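Local coordinates for protein D-glyceraldehyde dehydrogenase (NADP(+)) (Thermoplasma acidophilum, PDB 5IZD) that oxidises D-glyceraldehyde to (R)-glycerate with NADP(+) as the electron acceptor in the non-phosphorylated Entner-Doudoroff pathway, at residues V20-P25 / P320-G325; G140-L145 / L220-G225; G166-L171 / K195-F200; G249-F254 / A283-Y288; A260-A265 / D295-R300. All blocks are in the same frame, centred on the assembly; numbering follows the deposited sequence.

In the fold
All five contacts lie in one aldehyde dehydrogenase chain, and contact 1 closes a loop of the chain within which the other four are nested. Contacts 2 and 3, with centres about 11 Å apart, share the cofactor-binding sheet: strand 130-145 stands between 220-224 and 168-172, and bound NADP sits at the end of contact 2. Contacts 4 and 5, about 17 Å apart between centres, belong to the second large sheet and its helices; strand 252-256, helix 262-274, strand 284-290 and helix 294-305 follow in order, so their segments alternate. The centres of contacts 3 and 4 are about 36 Å apart. Thus contacts 2 and 3 build the NADP side and 4 and 5 the catalytic domain.

Contact 1 (V20-P25 / P320-G325); sequences VDKYSP and PLINKG
Pro25 and Pro320 meet ring against ring, their side chains crossing obliquely, with CB of Pro25 3.7 Å from CG of Pro320. The Pro320 ring also rests on the backbone of its partner, its CB 3.4 Å from Pro25 O. The same Pro25 CB lies 3.2 Å from Leu321 O, with Ile322 O a little farther, so one methylene touches two successive carbonyls as well as a ring.

The polar link is indirect. A water accepts from Lys22 NZ at 2.9 Å and donates to Ile322 O at 3.1 Å, bridging the strand to the turn. The same ammonium makes a weak bond to Tyr23 O and further hydrogen bonds to the carbonyls of Asp176 and Glu89, so a buried charge is held by backbone oxygens and water.

Asn323 is the N-cap of helix 324-339, its OD1 accepting from Ala326 N while ND2 donates to Asp176 OD1. Ile322 packs on Trp148; like Asp176, Trp148 is assigned to NADP(+) binding by similarity, which places the contact beside the cofactor site. Strand 19-23 is paired with strand 30-35, and Pro25 and Leu321 both bond to the backbone of Tyr361.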
# COMPACT_ATOMS: atom_id res chain seq x y z
N VAL A 20 31.83 -6.37 34.99
CA VAL A 20 30.95 -5.55 35.80
C VAL A 20 29.94 -6.45 36.52
O VAL A 20 29.44 -7.42 35.93
CB VAL A 20 30.17 -4.58 34.89
CG1 VAL A 20 29.29 -3.64 35.69
CG2 VAL A 20 31.12 -3.79 33.99
N ASP A 21 29.67 -6.15 37.79
CA ASP A 21 28.70 -6.94 38.54
C ASP A 21 27.25 -6.65 38.16
O ASP A 21 26.88 -5.52 37.91
CB ASP A 21 28.87 -6.69 40.06
CG ASP A 21 30.18 -7.19 40.59
OD1 ASP A 21 30.78 -8.09 39.95
OD2 ASP A 21 30.61 -6.72 41.68
N LYS A 22 26.44 -7.70 38.19
CA LYS A 22 24.97 -7.62 38.11
C LYS A 22 24.37 -7.95 39.48
O LYS A 22 24.68 -9.01 40.05
CB LYS A 22 24.47 -8.62 37.07
CG LYS A 22 23.01 -9.06 37.19
CD LYS A 22 22.09 -7.93 36.93
CE LYS A 22 20.66 -8.38 37.17
NZ LYS A 22 19.77 -7.17 37.29
N TYR A 23 23.55 -7.04 39.98
CA TYR A 23 22.75 -7.17 41.21
C TYR A 23 21.35 -7.70 41.02
O TYR A 23 20.64 -7.32 40.03
CB TYR A 23 22.62 -5.80 41.89
CG TYR A 23 23.92 -5.37 42.51
CD1 TYR A 23 24.93 -4.78 41.75
CD2 TYR A 23 24.17 -5.63 43.87
CE1 TYR A 23 26.16 -4.42 42.35
CE2 TYR A 23 25.36 -5.26 44.45
CZ TYR A 23 26.33 -4.65 43.67
OH TYR A 23 27.51 -4.34 44.26
N SER A 24 20.93 -8.55 41.95
CA SER A 24 19.53 -8.99 42.06
C SER A 24 18.66 -7.88 42.64
O SER A 24 18.96 -7.35 43.70
CB SER A 24 19.38 -10.20 42.99
OG SER A 24 18.02 -10.43 43.32
N PRO A 25 17.54 -7.56 41.98
CA PRO A 25 16.65 -6.56 42.60
C PRO A 25 15.79 -7.13 43.71
O PRO A 25 15.16 -6.37 44.42
CB PRO A 25 15.77 -6.09 41.42
CG PRO A 25 15.73 -7.22 40.52
CD PRO A 25 17.12 -7.85 40.60
N PRO A 320 10.02 -5.93 42.30
CA PRO A 320 10.82 -4.80 42.73
C PRO A 320 11.20 -3.87 41.60
O PRO A 320 11.13 -4.25 40.41
CB PRO A 320 12.10 -5.50 43.29
CG PRO A 320 12.23 -6.68 42.39
CD PRO A 320 10.83 -7.17 42.25
N LEU A 321 11.65 -2.67 41.97
CA LEU A 321 12.38 -1.82 41.02
C LEU A 321 13.73 -2.45 40.65
O LEU A 321 14.31 -3.20 41.44
CB LEU A 321 12.57 -0.42 41.58
CG LEU A 321 11.28 0.24 42.11
CD1 LEU A 321 11.60 1.56 42.80
CD2 LEU A 321 10.34 0.42 40.99
N ILE A 322 14.22 -2.13 39.46
CA ILE A 322 15.41 -2.72 38.88
C ILE A 322 16.71 -2.56 39.65
O ILE A 322 17.52 -3.46 39.65
CB ILE A 322 15.61 -2.28 37.40
CG1 ILE A 322 16.66 -3.14 36.66
CG2 ILE A 322 15.84 -0.76 37.26
CD1 ILE A 322 16.27 -4.60 36.57
N ASN A 323 16.92 -1.43 40.30
CA ASN A 323 18.19 -1.22 40.99
C ASN A 323 18.08 -0.19 42.09
O ASN A 323 17.04 0.46 42.24
CB ASN A 323 19.33 -0.90 39.99
CG ASN A 323 19.05 0.34 39.14
OD1 ASN A 323 18.57 1.35 39.63
ND2 ASN A 323 19.34 0.24 37.86
N LYS A 324 19.15 -0.08 42.88
CA LYS A 324 19.22 0.87 44.01
C LYS A 324 18.93 2.29 43.55
O LYS A 324 18.20 3.00 44.23
CB LYS A 324 20.57 0.81 44.79
CG LYS A 324 20.41 1.07 46.27
CD LYS A 324 21.71 0.97 47.12
N GLY A 325 19.48 2.70 42.41
CA GLY A 325 19.27 4.08 41.96
C GLY A 325 17.79 4.38 41.58
O GLY A 325 17.31 5.46 41.82
O HOH W 1 20.09 -4.42 38.14

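Contact 2 (G140-L145 / L220-G225); sequences GIVVAL and LITMTG. With NAP (NADP nicotinamide-adenine-dinucleotide phosphate), chain I.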
# COMPACT_ATOMS: atom_id res chain seq x y z
N GLY A 140 22.08 -1.59 6.07
CA GLY A 140 23.45 -2.07 6.29
C GLY A 140 23.68 -2.52 7.70
O GLY A 140 23.11 -3.52 8.05
N ILE A 141 24.46 -1.78 8.49
CA ILE A 141 24.73 -2.12 9.89
C ILE A 141 23.84 -1.43 10.90
O ILE A 141 23.86 -0.20 11.01
CB ILE A 141 26.20 -1.84 10.29
CG1 ILE A 141 27.11 -2.56 9.29
CG2 ILE A 141 26.43 -2.32 11.72
CD1 ILE A 141 28.55 -2.10 9.35
N VAL A 142 23.05 -2.24 11.60
CA VAL A 142 22.09 -1.80 12.62
C VAL A 142 22.76 -1.98 14.01
O VAL A 142 23.28 -3.06 14.30
CB VAL A 142 20.79 -2.66 12.54
CG1 VAL A 142 19.88 -2.44 13.73
CG2 VAL A 142 20.05 -2.43 11.24
N VAL A 143 22.73 -0.93 14.82
CA VAL A 143 23.07 -0.98 16.21
C VAL A 143 21.76 -0.97 16.99
O VAL A 143 20.83 -0.09 16.76
CB VAL A 143 23.97 0.19 16.63
CG1 VAL A 143 24.09 0.25 18.14
CG2 VAL A 143 25.35 0.09 15.99
N ALA A 144 21.64 -1.97 17.85
CA ALA A 144 20.45 -2.18 18.66
C ALA A 144 20.80 -2.00 20.13
O ALA A 144 21.71 -2.67 20.64
CB ALA A 144 19.87 -3.54 18.44
N LEU A 145 20.14 -1.02 20.77
CA LEU A 145 20.42 -0.63 22.14
C LEU A 145 19.15 -0.90 22.92
O LEU A 145 18.12 -0.21 22.70
CB LEU A 145 20.83 0.84 22.25
CG LEU A 145 22.08 1.23 21.49
CD1 LEU A 145 22.13 2.75 21.37
CD2 LEU A 145 23.33 0.71 22.11
N LEU A 220 22.18 2.63 11.00
CA LEU A 220 20.88 2.71 11.64
C LEU A 220 21.04 2.35 13.14
O LEU A 220 21.86 1.47 13.52
CB LEU A 220 19.86 1.81 10.94
CG LEU A 220 18.39 1.84 11.42
CD1 LEU A 220 17.48 1.33 10.34
CD2 LEU A 220 18.26 0.89 12.65
N ILE A 221 20.39 3.14 13.97
CA ILE A 221 20.32 2.93 15.42
C ILE A 221 18.86 2.74 15.81
O ILE A 221 18.00 3.62 15.56
CB ILE A 221 20.97 4.09 16.19
CG1 ILE A 221 22.48 4.12 15.88
CG2 ILE A 221 20.88 3.86 17.71
CD1 ILE A 221 23.14 5.45 16.08
N THR A 222 18.60 1.59 16.41
CA THR A 222 17.32 1.26 16.98
C THR A 222 17.47 1.14 18.51
O THR A 222 18.31 0.37 18.99
CB THR A 222 16.69 0.02 16.33
OG1 THR A 222 15.38 -0.17 16.88
CG2 THR A 222 17.49 -1.26 16.49
N MET A 223 16.72 1.95 19.26
CA MET A 223 16.99 2.14 20.70
C MET A 223 15.70 2.38 21.45
O MET A 223 14.78 3.04 20.92
CB MET A 223 17.95 3.31 20.96
CG MET A 223 18.11 3.71 22.41
SD MET A 223 16.95 4.96 22.99
CE MET A 223 17.57 5.41 24.62
N THR A 224 15.64 1.86 22.67
CA THR A 224 14.53 2.14 23.55
C THR A 224 15.13 2.42 24.92
O THR A 224 16.08 1.77 25.29
CB THR A 224 13.52 0.98 23.54
OG1 THR A 224 12.93 0.84 22.25
CG2 THR A 224 12.40 1.17 24.58
N GLY A 225 14.61 3.42 25.62
CA GLY A 225 15.08 3.83 26.95
C GLY A 225 14.65 5.22 27.36
O GLY A 225 13.56 5.71 26.96
PA NAP I . 18.84 4.20 29.30
O1A NAP I . 20.01 4.87 29.95
O2A NAP I . 18.02 4.99 28.30
O5B NAP I . 19.37 2.81 28.62
C5B NAP I . 18.88 2.27 27.37
C4B NAP I . 20.04 1.65 26.57
O4B NAP I . 20.92 2.68 26.09
C3B NAP I . 20.94 0.72 27.42
O3B NAP I . 21.46 -0.34 26.58
C2B NAP I . 22.04 1.64 27.85
O2B NAP I . 23.21 0.97 28.32
C1B NAP I . 22.27 2.44 26.59
N9A NAP I . 22.99 3.71 26.76
C8A NAP I . 23.16 4.45 27.88
N7A NAP I . 23.88 5.53 27.66
C5A NAP I . 24.17 5.47 26.29
C6A NAP I . 24.89 6.31 25.44
N6A NAP I . 25.47 7.44 25.86
N1A NAP I . 25.00 5.97 24.14
C2A NAP I . 24.44 4.82 23.72
N3A NAP I . 23.75 3.95 24.47
C4A NAP I . 23.64 4.35 25.75
O3 NAP I . 17.88 3.69 30.47
PN NAP I . 18.02 3.82 32.07
O1N NAP I . 19.23 3.02 32.54
O2N NAP I . 16.74 3.37 32.72
O5D NAP I . 18.26 5.32 32.32
P2B NAP I . 23.52 0.95 29.95
O1X NAP I . 24.87 0.23 30.11
O2X NAP I . 22.47 0.19 30.60
O3X NAP I . 23.63 2.35 30.45
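Two parallel strands of the cofactor-binding sheet, 141-145 and 220-224, run side by side here and end at bound NADP. Five backbone hydrogen bonds join them: Ile141 O and Val143 O accept from Leu220 N and Thr222 N, Val143 N and Leu145 N donate to Leu220 O and Thr222 O, and Thr224 N reaches Leu145 O. The Thr222 N to Val143 O bond is 2.8 Å long and close to straight, whereas the first, from Leu220 N to Ile141 O, is stretched to 3.3 Å and bent to 142°.

On one face Val142 and Leu220 lie side by side, CG1 to CD2 3.9 Å. Thr222 turns CG2 into the angle between its own N and carbonyl carbon, where it meets Val142 CG1 at 3.8 Å and Ala144 CB at 3.8 Å. Its OG1 is bonded to Tyr467 OH and Lys158 NZ.

This is the Rossmann-like core of the aldehyde dehydrogenase fold. On the other face Leu145 CB packs against Met223 CG at 4.0 Å, and Leu145 CD1 touches Ile221 CG2. Helices 205-214 and 227-236 cover this side. Beyond the pair, Leu145 CD1 comes within 3.7 Å of adenine N3A of NADP, and Met223 CE lies 3.7 Å from phosphate oxygen O2A.

Contact 3 (G166-L171 / K195-F200); sequences GNTVVL and KGVLNF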
# COMPACT_ATOMS: atom_id res chain seq x y z
N GLY A 166 17.49 -8.03 6.14
CA GLY A 166 18.81 -8.20 5.53
C GLY A 166 19.91 -7.30 6.11
O GLY A 166 20.94 -7.19 5.50
N ASN A 167 19.68 -6.67 7.27
CA ASN A 167 20.69 -5.89 7.93
C ASN A 167 21.50 -6.81 8.80
O ASN A 167 20.98 -7.83 9.25
CB ASN A 167 20.11 -4.81 8.82
CG ASN A 167 19.25 -3.80 8.05
OD1 ASN A 167 19.77 -2.82 7.48
ND2 ASN A 167 17.92 -4.03 8.06
N THR A 168 22.75 -6.44 9.06
CA THR A 168 23.59 -7.14 10.03
C THR A 168 23.50 -6.33 11.30
O THR A 168 23.12 -5.13 11.24
CB THR A 168 25.04 -7.26 9.59
OG1 THR A 168 25.53 -5.96 9.30
CG2 THR A 168 25.13 -8.11 8.35
N VAL A 169 23.80 -6.96 12.43
CA VAL A 169 23.42 -6.39 13.72
C VAL A 169 24.54 -6.50 14.77
O VAL A 169 25.17 -7.56 14.92
CB VAL A 169 22.16 -7.07 14.31
CG1 VAL A 169 21.85 -6.53 15.70
CG2 VAL A 169 20.97 -6.98 13.39
N VAL A 170 24.76 -5.38 15.46
CA VAL A 170 25.50 -5.28 16.74
C VAL A 170 24.54 -4.86 17.88
O VAL A 170 24.00 -3.71 17.89
CB VAL A 170 26.65 -4.26 16.66
CG1 VAL A 170 27.43 -4.21 17.98
CG2 VAL A 170 27.58 -4.56 15.49
N LEU A 171 24.29 -5.80 18.80
CA LEU A 171 23.43 -5.62 19.96
C LEU A 171 24.22 -5.29 21.25
O LEU A 171 25.18 -6.02 21.61
CB LEU A 171 22.55 -6.88 20.17
CG LEU A 171 21.70 -6.98 21.45
CD1 LEU A 171 20.52 -6.01 21.44
CD2 LEU A 171 21.16 -8.37 21.60
N LYS A 195 28.37 -16.11 10.62
CA LYS A 195 29.35 -15.34 11.41
C LYS A 195 29.42 -13.89 10.94
O LYS A 195 29.41 -13.60 9.76
CB LYS A 195 30.77 -16.04 11.50
CG LYS A 195 31.80 -15.55 10.49
CD LYS A 195 33.17 -16.18 10.62
CE LYS A 195 34.15 -15.46 9.71
N GLY A 196 29.42 -12.97 11.88
CA GLY A 196 29.37 -11.54 11.56
C GLY A 196 27.98 -10.93 11.47
O GLY A 196 27.86 -9.74 11.62
N VAL A 197 26.94 -11.72 11.21
CA VAL A 197 25.59 -11.18 10.99
C VAL A 197 25.01 -10.62 12.28
O VAL A 197 24.28 -9.64 12.24
CB VAL A 197 24.65 -12.22 10.36
CG1 VAL A 197 23.19 -11.70 10.27
CG2 VAL A 197 25.15 -12.54 8.98
N LEU A 198 25.32 -11.26 13.40
CA LEU A 198 24.82 -10.88 14.69
C LEU A 198 25.98 -10.85 15.69
O LEU A 198 26.62 -11.85 15.91
CB LEU A 198 23.79 -11.90 15.18
CG LEU A 198 23.17 -11.60 16.56
CD1 LEU A 198 22.53 -10.23 16.60
CD2 LEU A 198 22.13 -12.64 16.90
N ASN A 199 26.20 -9.69 16.31
CA ASN A 199 27.26 -9.51 17.31
C ASN A 199 26.65 -8.95 18.59
O ASN A 199 25.74 -8.13 18.54
CB ASN A 199 28.36 -8.60 16.79
CG ASN A 199 28.90 -9.05 15.44
OD1 ASN A 199 29.89 -9.81 15.37
ND2 ASN A 199 28.25 -8.65 14.38
N PHE A 200 27.25 -9.34 19.73
CA PHE A 200 26.74 -9.09 21.07
C PHE A 200 27.85 -8.47 21.88
O PHE A 200 28.91 -9.10 22.09
CB PHE A 200 26.31 -10.41 21.71
CG PHE A 200 25.71 -10.27 23.09
CD1 PHE A 200 24.50 -9.64 23.30
CD2 PHE A 200 26.39 -10.76 24.20
CE1 PHE A 200 23.94 -9.55 24.57
CE2 PHE A 200 25.83 -10.65 25.50
CZ PHE A 200 24.60 -10.03 25.67
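Parallel strand pairing within a beta-alpha-beta unit joins segments 166-171 and 195-200: strand 168-172 passes through helix 178-190 to strand 198-200, which lies beside it in the cofactor-binding sheet. The strands are nearly parallel, 9° apart. Val169 N donates to Val197 O, Asn199 N to Val169 O at 2.7 Å, and Leu171 N to Asn199 O in an almost straight bond of 172°.

On the face turned to helices 153-164 and 178-190, Val169 and Leu198 lie side by side, CG1 to CD1 3.9 Å. With CG anti to the backbone N (chi1 -178°), the Phe200 ring presents its edge to Leu171, whose CD2 sits in the ring plane 4.0 Å from CD1 of Phe200. Leu171 and Phe200 both press on Val185 of the crossover helix.

The opposite face carries Val170 and Asn199, packed on helix 39-77. OD1 of Asn199 accepts from Asp8 N, while its ND2 folds back on its own segment and meets Gly196 O at 3.0 Å from above the carbonyl plane, with a weak second bond of 3.3 Å from that ND2 to Val169 O.

Contact 4 (G249-F254 / A283-Y288); sequences GGKAPF and AAERLY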
# COMPACT_ATOMS: atom_id res chain seq x y z
N GLY A 249 9.79 6.34 26.07
CA GLY A 249 8.87 6.25 27.23
C GLY A 249 7.80 7.33 27.10
O GLY A 249 7.60 7.85 25.98
N GLY A 250 7.13 7.68 28.21
CA GLY A 250 5.95 8.53 28.15
C GLY A 250 5.35 8.92 29.45
O GLY A 250 5.91 8.68 30.51
N LYS A 251 4.16 9.56 29.37
CA LYS A 251 3.47 9.95 30.58
C LYS A 251 2.01 9.81 30.34
O LYS A 251 1.28 10.79 30.29
CB LYS A 251 3.90 11.35 30.97
CG LYS A 251 3.33 11.89 32.29
CD LYS A 251 4.31 11.64 33.46
CE LYS A 251 3.67 11.95 34.80
NZ LYS A 251 4.41 11.21 35.85
N ALA A 252 1.59 8.56 30.24
CA ALA A 252 0.28 8.23 29.76
C ALA A 252 -0.85 8.73 30.66
O ALA A 252 -0.89 8.35 31.85
CB ALA A 252 0.17 6.73 29.58
N PRO A 253 -1.75 9.58 30.12
CA PRO A 253 -2.94 9.87 30.89
C PRO A 253 -3.94 8.71 30.86
O PRO A 253 -4.16 8.11 29.80
CB PRO A 253 -3.53 11.11 30.18
CG PRO A 253 -3.19 10.92 28.73
CD PRO A 253 -1.83 10.14 28.75
N PHE A 254 -4.56 8.46 32.00
CA PHE A 254 -5.60 7.47 32.18
C PHE A 254 -6.92 8.20 32.48
O PHE A 254 -7.11 8.74 33.60
CB PHE A 254 -5.21 6.54 33.33
CG PHE A 254 -5.95 5.24 33.34
CD1 PHE A 254 -7.25 5.17 33.81
CD2 PHE A 254 -5.35 4.08 32.86
CE1 PHE A 254 -7.94 3.97 33.82
CE2 PHE A 254 -6.04 2.89 32.85
CZ PHE A 254 -7.34 2.83 33.33
N ALA A 283 2.93 2.94 30.92
CA ALA A 283 2.30 2.88 32.24
C ALA A 283 1.35 4.06 32.41
O ALA A 283 1.64 5.18 31.95
CB ALA A 283 3.35 2.93 33.36
N ALA A 284 0.24 3.81 33.11
CA ALA A 284 -0.62 4.87 33.60
C ALA A 284 0.28 5.72 34.49
O ALA A 284 0.85 5.21 35.52
CB ALA A 284 -1.75 4.30 34.44
N GLU A 285 0.42 6.98 34.07
CA GLU A 285 1.27 7.93 34.79
C GLU A 285 0.48 9.12 35.33
O GLU A 285 1.01 9.86 36.13
CB GLU A 285 2.41 8.41 33.88
CG GLU A 285 3.56 7.40 33.65
CD GLU A 285 4.81 7.63 34.51
OE1 GLU A 285 4.95 8.75 35.10
OE2 GLU A 285 5.68 6.68 34.59
N ARG A 286 -0.76 9.34 34.91
CA ARG A 286 -1.59 10.45 35.43
C ARG A 286 -3.03 9.99 35.39
O ARG A 286 -3.45 9.53 34.35
CB ARG A 286 -1.57 11.66 34.50
CG ARG A 286 -0.23 12.13 34.10
CD ARG A 286 -0.38 13.28 33.18
NE ARG A 286 -0.20 12.96 31.76
CZ ARG A 286 -0.60 13.72 30.76
NH1 ARG A 286 -1.35 14.81 31.00
NH2 ARG A 286 -0.31 13.35 29.54
N LEU A 287 -3.77 10.15 36.46
CA LEU A 287 -5.14 9.65 36.55
C LEU A 287 -6.12 10.83 36.55
O LEU A 287 -6.01 11.72 37.37
CB LEU A 287 -5.25 8.76 37.78
CG LEU A 287 -6.59 8.13 38.13
CD1 LEU A 287 -7.16 7.38 36.94
CD2 LEU A 287 -6.44 7.18 39.30
N TYR A 288 -7.03 10.84 35.57
CA TYR A 288 -8.08 11.84 35.40
C TYR A 288 -9.42 11.13 35.47
O TYR A 288 -9.74 10.34 34.57
CB TYR A 288 -7.97 12.53 34.02
CG TYR A 288 -6.68 13.29 33.86
CD1 TYR A 288 -6.49 14.49 34.46
CD2 TYR A 288 -5.66 12.77 33.13
CE1 TYR A 288 -5.32 15.20 34.30
CE2 TYR A 288 -4.50 13.46 32.95
CZ TYR A 288 -4.33 14.67 33.53
OH TYR A 288 -3.09 15.28 33.43
O HOH W 2 3.46 6.31 30.28
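The guanidinium of Arg286 takes hold of Lys251 O side-on: NE at 3.0 Å and NH2 at 3.1 Å both donate to this one carbonyl oxygen, which lies in the guanidinium plane. A bend at chi3 (-101°) brings the group edge-on to Lys251 O, with Pro253 CB 3.9 Å above one face. NH1 bonds to Tyr288 OH, which also meets Gln373, and NH1 and NH2 have further partners in Leu401 O and Ala402 O. An alanine here removes both donors to Lys251 O, would probably leave that carbonyl without its mates, and is likely to open a gap over the Pro253 ring.

Lys251 and Glu285 cross at about a right angle, and NZ reaches OE1 at 2.6 Å in a buried salt bridge. NZ is also held by Glu380 O and Ile377 O. The carboxylate takes the amides of Ile382 and Phe383, assigned to NADP(+) binding by similarity, and so probably helps position that loop.

The strands are central neighbours in the catalytic-domain sheet and run parallel. Ala252 O accepts from Glu285 N and Arg286 N, Phe254 N donates to Arg286 O at 2.8 Å, and Tyr288 N to Phe254 O. On the face opposite Pro253 and Arg286, Phe254 and Leu287 lie side by side, CD1 to CD1 3.8 Å.

Contact 5 (A260-A265 / D295-R300); sequences ADMDNA and DTFMSR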
# COMPACT_ATOMS: atom_id res chain seq x y z
N ALA A 260 -18.18 5.50 32.38
CA ALA A 260 -17.29 4.34 32.24
C ALA A 260 -17.82 3.11 32.97
O ALA A 260 -18.49 3.25 34.00
CB ALA A 260 -15.90 4.67 32.78
N ASP A 261 -17.46 1.92 32.50
CA ASP A 261 -17.68 0.73 33.29
C ASP A 261 -16.58 0.64 34.41
O ASP A 261 -15.40 0.47 34.12
CB ASP A 261 -17.66 -0.55 32.45
CG ASP A 261 -17.84 -1.80 33.36
OD1 ASP A 261 -16.88 -2.28 34.05
OD2 ASP A 261 -18.99 -2.25 33.46
N MET A 262 -17.01 0.75 35.66
CA MET A 262 -16.11 0.90 36.81
C MET A 262 -15.14 -0.28 36.98
O MET A 262 -13.95 -0.08 37.16
CB MET A 262 -16.92 1.06 38.10
CG MET A 262 -17.71 2.36 38.21
SD MET A 262 -16.65 3.81 38.40
CE MET A 262 -15.94 3.40 40.01
N ASP A 263 -15.68 -1.49 36.93
CA ASP A 263 -14.90 -2.70 37.07
C ASP A 263 -13.84 -2.77 36.00
O ASP A 263 -12.71 -3.05 36.29
CB ASP A 263 -15.77 -3.98 37.01
CG ASP A 263 -16.51 -4.26 38.33
OD1 ASP A 263 -16.21 -3.65 39.36
OD2 ASP A 263 -17.43 -5.12 38.32
N ASN A 264 -14.21 -2.50 34.76
CA ASN A 264 -13.22 -2.61 33.70
C ASN A 264 -12.11 -1.57 33.80
O ASN A 264 -10.95 -1.89 33.56
CB ASN A 264 -13.88 -2.65 32.31
CG ASN A 264 -14.54 -4.00 32.06
OD1 ASN A 264 -14.17 -5.02 32.69
ND2 ASN A 264 -15.54 -4.02 31.16
N ALA A 265 -12.49 -0.35 34.19
CA ALA A 265 -11.55 0.74 34.32
C ALA A 265 -10.54 0.43 35.42
O ALA A 265 -9.35 0.60 35.22
CB ALA A 265 -12.27 2.02 34.61
N ASP A 295 -14.78 9.98 43.78
CA ASP A 295 -14.69 9.49 45.18
C ASP A 295 -14.82 7.97 45.28
O ASP A 295 -13.99 7.33 45.94
CB ASP A 295 -15.73 10.17 46.08
CG ASP A 295 -15.46 11.66 46.27
OD1 ASP A 295 -14.30 12.11 46.40
OD2 ASP A 295 -16.43 12.42 46.31
N THR A 296 -15.84 7.41 44.63
CA THR A 296 -15.95 5.93 44.55
C THR A 296 -14.77 5.30 43.85
O THR A 296 -14.21 4.30 44.38
CB THR A 296 -17.21 5.44 43.84
OG1 THR A 296 -18.31 5.86 44.61
CG2 THR A 296 -17.28 3.92 43.83
N PHE A 297 -14.39 5.87 42.70
CA PHE A 297 -13.25 5.34 41.95
C PHE A 297 -11.97 5.27 42.82
O PHE A 297 -11.35 4.20 42.94
CB PHE A 297 -12.99 6.12 40.65
CG PHE A 297 -12.01 5.44 39.73
CD1 PHE A 297 -10.64 5.58 39.91
CD2 PHE A 297 -12.45 4.63 38.71
CE1 PHE A 297 -9.74 4.94 39.07
CE2 PHE A 297 -11.56 3.97 37.88
CZ PHE A 297 -10.21 4.15 38.04
N MET A 298 -11.58 6.39 43.41
CA MET A 298 -10.34 6.44 44.20
C MET A 298 -10.33 5.51 45.41
O MET A 298 -9.30 4.93 45.72
CB MET A 298 -10.05 7.85 44.70
CG MET A 298 -9.74 8.84 43.59
SD MET A 298 -8.54 8.28 42.40
CE MET A 298 -7.05 8.17 43.43
N SER A 299 -11.49 5.39 46.06
CA SER A 299 -11.69 4.49 47.21
C SER A 299 -11.50 3.02 46.76
O SER A 299 -10.73 2.28 47.36
CB SER A 299 -13.12 4.74 47.74
OG SER A 299 -13.52 3.78 48.68
N ARG A 300 -12.15 2.63 45.67
CA ARG A 300 -12.05 1.27 45.14
C ARG A 300 -10.59 1.00 44.73
O ARG A 300 -10.05 -0.07 45.01
CB ARG A 300 -13.04 1.03 43.98
CG ARG A 300 -14.49 1.04 44.44
CD ARG A 300 -15.49 0.52 43.41
NE ARG A 300 -15.15 -0.87 43.11
CZ ARG A 300 -15.55 -1.54 42.03
NH1 ARG A 300 -16.35 -1.00 41.13
NH2 ARG A 300 -15.17 -2.82 41.90
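The Phe297 ring meets Ala265 at its edge, CB lying in the ring plane 3.9 Å from CE2, while CE of Met262 approaches obliquely at 3.9 Å from CD2. The other flat group, the guanidinium of Arg300, has Asp263 OD1 at its edge and in its plane, and Met262 CB near NH1 at a slant.

Met262 is bent at both chi2 and chi3 (-69° and -65°), which curls its methyl onto the second helix, 3.8 Å from Phe297 CA, with Thr296 CG2 just beyond. Phe297 continues inward to Leu266 and Leu269 of helix 262-274 and to Leu287 and Val289 of strand 284-290. Two consecutive helices on one side of the catalytic-domain sheet are thereby packed together at the start of 262-274, where Asp261 is the N-cap and its OD1 accepts from Asn264 N.

Arg300 grips Asp263 end-on: NH2 at 2.9 Å and NH1 at 3.2 Å both donate to OD1, with carboxylate and guanidinium planes 78° apart. A leucine here removes both donors to Asp263 OD1 and would probably leave that carboxylate without its charged mate, weakening the outer link between the helices. Phe492 of the second subunit packs on both Asp263 and Arg300. Apolar packing centred on the buried Phe297 and Ala265 is thus joined to a salt bridge on the partly exposed outer side, its charges probably fixed mainly through OD1.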